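Local atomic coordinates of VIN1 (Oscarella pearsei, PDB entry 6BFI), a protein that binds actin filaments and, as a sponge member of the vinculin/alpha-catenin family, may play a role in cell-cell adhesion. Residues K719-L722 with I723-A726; R787-A790 with D791-M795. One frame throughout, in Å; residues are numbered along the deposited sequence.

Contact 1 (K719-L722 with I723-A726)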
ATOM      1  N   LYS A 719     -31.681  21.171  -1.741  1.00 77.58           N
ATOM      2  CA  LYS A 719     -30.504  21.560  -0.970  1.00 74.46           C
ATOM      3  C   LYS A 719     -30.522  20.937   0.421  1.00 74.22           C
ATOM      4  O   LYS A 719     -29.538  20.320   0.850  1.00 74.24           O
ATOM      5  CB  LYS A 719     -30.428  23.083  -0.885  1.00 75.24           C
ATOM      6  CG  LYS A 719     -30.520  23.757  -2.241  1.00 76.19           C
ATOM      7  CD  LYS A 719     -31.018  25.183  -2.129  1.00 82.68           C
ATOM      8  CE  LYS A 719     -31.351  25.748  -3.501  1.00 90.21           C
ATOM      9  NZ  LYS A 719     -30.173  25.717  -4.410  1.00 93.54           N
ATOM     10  N   ALA A 720     -31.636  21.088   1.142  1.00 77.33           N
ATOM     11  CA  ALA A 720     -31.734  20.508   2.477  1.00 74.76           C
ATOM     12  C   ALA A 720     -31.625  18.992   2.428  1.00 70.82           C
ATOM     13  O   ALA A 720     -31.003  18.377   3.303  1.00 69.66           O
ATOM     14  CB  ALA A 720     -33.043  20.929   3.142  1.00 73.52           C
ATOM     15  N   ASP A 721     -32.225  18.369   1.410  1.00 69.55           N
ATOM     16  CA  ASP A 721     -32.100  16.924   1.251  1.00 68.17           C
ATOM     17  C   ASP A 721     -30.656  16.529   0.973  1.00 64.44           C
ATOM     18  O   ASP A 721     -30.190  15.479   1.433  1.00 62.65           O
ATOM     19  CB  ASP A 721     -33.024  16.440   0.132  1.00 71.91           C
ATOM     20  CG  ASP A 721     -34.493  16.678   0.445  1.00 79.64           C
ATOM     21  OD1 ASP A 721     -34.851  16.670   1.639  1.00 82.53           O
ATOM     22  OD2 ASP A 721     -35.284  16.879  -0.501  1.00 82.43           O
ATOM     23  N   LEU A 722     -29.923  17.364   0.231  1.00 66.47           N
ATOM     24  CA  LEU A 722     -28.519  17.078  -0.041  1.00 61.39           C
ATOM     25  C   LEU A 722     -27.685  17.149   1.234  1.00 59.03           C
ATOM     26  O   LEU A 722     -26.896  16.242   1.524  1.00 59.41           O
ATOM     27  CB  LEU A 722     -27.982  18.045  -1.098  1.00 63.36           C
ATOM     28  CG  LEU A 722     -26.471  18.031  -1.350  1.00 65.22           C
ATOM     29  CD1 LEU A 722     -25.968  16.621  -1.636  1.00 60.34           C
ATOM     30  CD2 LEU A 722     -26.111  18.973  -2.490  1.00 65.99           C
ATOM     31  N   ILE A 723     -27.852  18.220   2.011  1.00 60.76           N
ATOM     32  CA  ILE A 723     -27.057  18.388   3.225  1.00 61.34           C
ATOM     33  C   ILE A 723     -27.389  17.298   4.238  1.00 62.29           C
ATOM     34  O   ILE A 723     -26.495  16.622   4.770  1.00 64.75           O
ATOM     35  CB  ILE A 723     -27.281  19.793   3.815  1.00 59.86           C
ATOM     36  CG1 ILE A 723     -26.824  20.862   2.820  1.00 62.12           C
ATOM     37  CG2 ILE A 723     -26.562  19.933   5.144  1.00 54.91           C
ATOM     38  CD1 ILE A 723     -27.094  22.280   3.278  1.00 64.69           C
ATOM     39  N   ARG A 724     -28.683  17.112   4.515  1.00 59.93           N
ATOM     40  CA  ARG A 724     -29.110  16.083   5.457  1.00 60.15           C
ATOM     41  C   ARG A 724     -28.646  14.702   5.013  1.00 58.10           C
ATOM     42  O   ARG A 724     -28.200  13.893   5.836  1.00 61.17           O
ATOM     43  CB  ARG A 724     -30.631  16.117   5.604  1.00 63.84           C
ATOM     44  CG  ARG A 724     -31.209  14.990   6.435  1.00 65.57           C
ATOM     45  CD  ARG A 724     -32.724  15.081   6.488  1.00 70.39           C
ATOM     46  NE  ARG A 724     -33.312  15.119   5.152  1.00 70.02           N
ATOM     47  CZ  ARG A 724     -33.592  14.040   4.429  1.00 69.62           C
ATOM     48  NH1 ARG A 724     -33.335  12.831   4.912  1.00 73.83           N
ATOM     49  NH2 ARG A 724     -34.127  14.167   3.221  1.00 62.72           N
ATOM     50  N   MET A 725     -28.735  14.418   3.711  1.00 56.55           N
ATOM     51  CA  MET A 725     -28.285  13.126   3.207  1.00 58.89           C
ATOM     52  C   MET A 725     -26.785  12.948   3.414  1.00 59.60           C
ATOM     53  O   MET A 725     -26.326  11.856   3.772  1.00 57.80           O
ATOM     54  CB  MET A 725     -28.648  12.985   1.731  1.00 66.34           C
ATOM     55  CG  MET A 725     -28.398  11.598   1.175  1.00 72.54           C
ATOM     56  SD  MET A 725     -29.211  10.332   2.168  1.00 78.17           S
ATOM     57  CE  MET A 725     -30.928  10.785   1.960  1.00 79.44           C
ATOM     58  N   ALA A 726     -26.006  14.012   3.200  1.00 58.64           N
ATOM     59  CA  ALA A 726     -24.569  13.935   3.448  1.00 53.51           C
ATOM     60  C   ALA A 726     -24.278  13.638   4.911  1.00 53.80           C
ATOM     61  O   ALA A 726     -23.405  12.817   5.222  1.00 53.38           O
ATOM     62  CB  ALA A 726     -23.889  15.234   3.023  1.00 48.97           C
TER
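D721 and R724 form an i to i+3 salt bridge on the first turns of helix 718-745, in the helical-bundle architecture of a vinculin homolog. The two side chains run alongside each other. NH2 of R724 gives its hydrogen to OD1 of D721 over 3.0 Å, nearly straight at 165°. The oxygen lies in the guanidinium plane, at its edge, whereas the nitrogen meets the carboxylate from above its plane; the two flat groups stand 80° apart. The arginine chain leaves with CG anti to the backbone N and then bends at chi3 (55°), which brings the guanidinium back beside D721. Arginine suits this site because its long chain and several N-H groups can serve more than one acid: the same NH2 also pairs with E650, and NH1 with E728, so three carboxylates share one cation and its rotation is restricted. Apolar residues occupy the inward face: I723 lies against V25 of helix 8-32 and A778 of helix 763-778, while small A726 fits beside M705 and A774. K719 O takes the hydrogen of I723 N at 2.9 Å, and CG1 of I723, anti to its carbonyl carbon, passes 3.4 Å from that same K719 O.

Contact 2 (R787-A790 with D791-M795)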
ATOM      1  N   ARG A 787     -19.125  28.421 -12.798  1.00104.23           N
ATOM      2  CA  ARG A 787     -17.837  27.843 -12.425  1.00103.72           C
ATOM      3  C   ARG A 787     -17.886  27.254 -11.023  1.00 99.67           C
ATOM      4  O   ARG A 787     -17.385  26.147 -10.786  1.00102.44           O
ATOM      5  CB  ARG A 787     -16.744  28.908 -12.525  1.00112.69           C
ATOM      6  CG  ARG A 787     -15.429  28.535 -11.857  1.00117.20           C
ATOM      7  CD  ARG A 787     -14.423  29.674 -11.960  1.00126.13           C
ATOM      8  NE  ARG A 787     -14.826  30.847 -11.186  1.00131.62           N
ATOM      9  CZ  ARG A 787     -14.244  31.236 -10.055  1.00133.08           C
ATOM     10  NH1 ARG A 787     -13.221  30.551  -9.562  1.00132.10           N
ATOM     11  NH2 ARG A 787     -14.679  32.315  -9.420  1.00134.63           N
ATOM     12  N   ALA A 788     -18.493  27.980 -10.080  1.00 95.54           N
ATOM     13  CA  ALA A 788     -18.591  27.488  -8.710  1.00 91.22           C
ATOM     14  C   ALA A 788     -19.408  26.205  -8.641  1.00 84.26           C
ATOM     15  O   ALA A 788     -19.060  25.277  -7.901  1.00 81.74           O
ATOM     16  CB  ALA A 788     -19.202  28.562  -7.810  1.00 88.14           C
ATOM     17  N   ASP A 789     -20.497  26.130  -9.410  1.00 83.93           N
ATOM     18  CA  ASP A 789     -21.307  24.915  -9.416  1.00 86.71           C
ATOM     19  C   ASP A 789     -20.569  23.762 -10.085  1.00 83.29           C
ATOM     20  O   ASP A 789     -20.713  22.605  -9.674  1.00 80.28           O
ATOM     21  CB  ASP A 789     -22.642  25.175 -10.112  1.00 93.78           C
ATOM     22  CG  ASP A 789     -23.553  23.960 -10.094  1.00 94.25           C
ATOM     23  OD1 ASP A 789     -24.227  23.735  -9.067  1.00 89.78           O
ATOM     24  OD2 ASP A 789     -23.595  23.229 -11.108  1.00 97.42           O
ATOM     25  N   ALA A 790     -19.774  24.057 -11.117  1.00 84.48           N
ATOM     26  CA  ALA A 790     -19.016  23.008 -11.791  1.00 82.33           C
ATOM     27  C   ALA A 790     -17.957  22.420 -10.868  1.00 82.83           C
ATOM     28  O   ALA A 790     -17.887  21.199 -10.686  1.00 85.09           O
ATOM     29  CB  ALA A 790     -18.376  23.558 -13.066  1.00 83.90           C
ATOM     30  N   ASP A 791     -17.128  23.278 -10.270  1.00 80.83           N
ATOM     31  CA  ASP A 791     -16.081  22.787  -9.379  1.00 77.39           C
ATOM     32  C   ASP A 791     -16.673  22.121  -8.142  1.00 67.39           C
ATOM     33  O   ASP A 791     -16.170  21.088  -7.683  1.00 62.76           O
ATOM     34  CB  ASP A 791     -15.146  23.931  -8.986  1.00 84.90           C
ATOM     35  CG  ASP A 791     -14.428  24.532 -10.181  1.00 93.45           C
ATOM     36  OD1 ASP A 791     -14.422  23.891 -11.252  1.00 95.52           O
ATOM     37  OD2 ASP A 791     -13.869  25.640 -10.045  1.00 97.10           O
ATOM     38  N   ALA A 792     -17.744  22.699  -7.588  1.00 65.59           N
ATOM     39  CA  ALA A 792     -18.405  22.081  -6.442  1.00 65.23           C
ATOM     40  C   ALA A 792     -18.925  20.693  -6.795  1.00 61.61           C
ATOM     41  O   ALA A 792     -18.748  19.738  -6.026  1.00 64.30           O
ATOM     42  CB  ALA A 792     -19.543  22.974  -5.947  1.00 63.62           C
ATOM     43  N   THR A 793     -19.549  20.561  -7.967  1.00 61.44           N
ATOM     44  CA  THR A 793     -20.029  19.259  -8.415  1.00 66.35           C
ATOM     45  C   THR A 793     -18.882  18.267  -8.553  1.00 60.18           C
ATOM     46  O   THR A 793     -18.950  17.148  -8.035  1.00 56.70           O
ATOM     47  CB  THR A 793     -20.776  19.407  -9.743  1.00 70.42           C
ATOM     48  OG1 THR A 793     -21.917  20.255  -9.562  1.00 77.29           O
ATOM     49  CG2 THR A 793     -21.235  18.049 -10.253  1.00 62.22           C
ATOM     50  N   ASP A 794     -17.807  18.667  -9.241  1.00 61.84           N
ATOM     51  CA  ASP A 794     -16.710  17.739  -9.506  1.00 66.40           C
ATOM     52  C   ASP A 794     -16.022  17.299  -8.219  1.00 65.12           C
ATOM     53  O   ASP A 794     -15.648  16.128  -8.072  1.00 67.92           O
ATOM     54  CB  ASP A 794     -15.705  18.375 -10.463  1.00 75.06           C
ATOM     55  CG  ASP A 794     -16.332  18.773 -11.785  1.00 84.48           C
ATOM     56  OD1 ASP A 794     -17.443  18.289 -12.085  1.00 85.20           O
ATOM     57  OD2 ASP A 794     -15.713  19.568 -12.524  1.00 89.69           O
ATOM     58  N   MET A 795     -15.841  18.221  -7.271  1.00 60.44           N
ATOM     59  CA  MET A 795     -15.235  17.845  -6.000  1.00 58.97           C
ATOM     60  C   MET A 795     -16.150  16.922  -5.206  1.00 60.32           C
ATOM     61  O   MET A 795     -15.687  15.939  -4.611  1.00 64.32           O
ATOM     62  CB  MET A 795     -14.891  19.095  -5.191  1.00 57.71           C
ATOM     63  CG  MET A 795     -13.823  19.962  -5.840  1.00 64.46           C
ATOM     64  SD  MET A 795     -13.550  21.515  -4.970  1.00 69.81           S
ATOM     65  CE  MET A 795     -12.811  20.933  -3.447  1.00 64.61           C
TER
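D789 O is gripped twice by T793: its hydroxyl OG1 donates over 2.6 Å and its backbone N over 2.9 Å. The two donors reach the oxygen from opposite faces of the carbonyl plane. OG1 can do so because it stands anti to its own carbonyl carbon, beside the backbone N (chi1 -62°), and so leans back over the preceding turn. This is the familiar way a threonine inside an alpha-helix satisfies its hydroxyl, here on helix 786-817, one of the long helices of a vinculin-family bundle. K777 adds a second link: its NZ donates to OG1 and forms a salt bridge with D789 OD1, so one lysine joins two side chains a turn apart. A792, which is buried, has only a methyl group to place, and its CB comes within 3.1 Å of A788 O. On the more exposed side R787 and D791 are an i to i+4 pair of opposite charges without a salt bridge. Their guanidinium and carboxylate planes are 83° apart, and any attraction between the charges is probably weak at this separation: R787 CG approaches D791 OD2 to 3.8 Å, but R787 NH1 stays 5.0 Å from that oxygen.

From the N terminus, the chain reaches contact 1 (719-726) first, at the start of helix 718-745, and contact 2 (787-795) later, at the start of helix 786-817. Each lies within a single helix, so neither closes a loop; they follow in series, neither nested nor crossing. Their centres are about 17 Å apart and their nearest atoms about 8 Å, without touching. Helix 763-778 links them: K777, at its end, reaches both, touching L722 of contact 1 on one side and the polar side chains of contact 2 on the other. Contact 1 additionally joins the N-terminal helix 8-32 to helix 690-710, whereas contact 2 meets loop residues S780, M781 and E712.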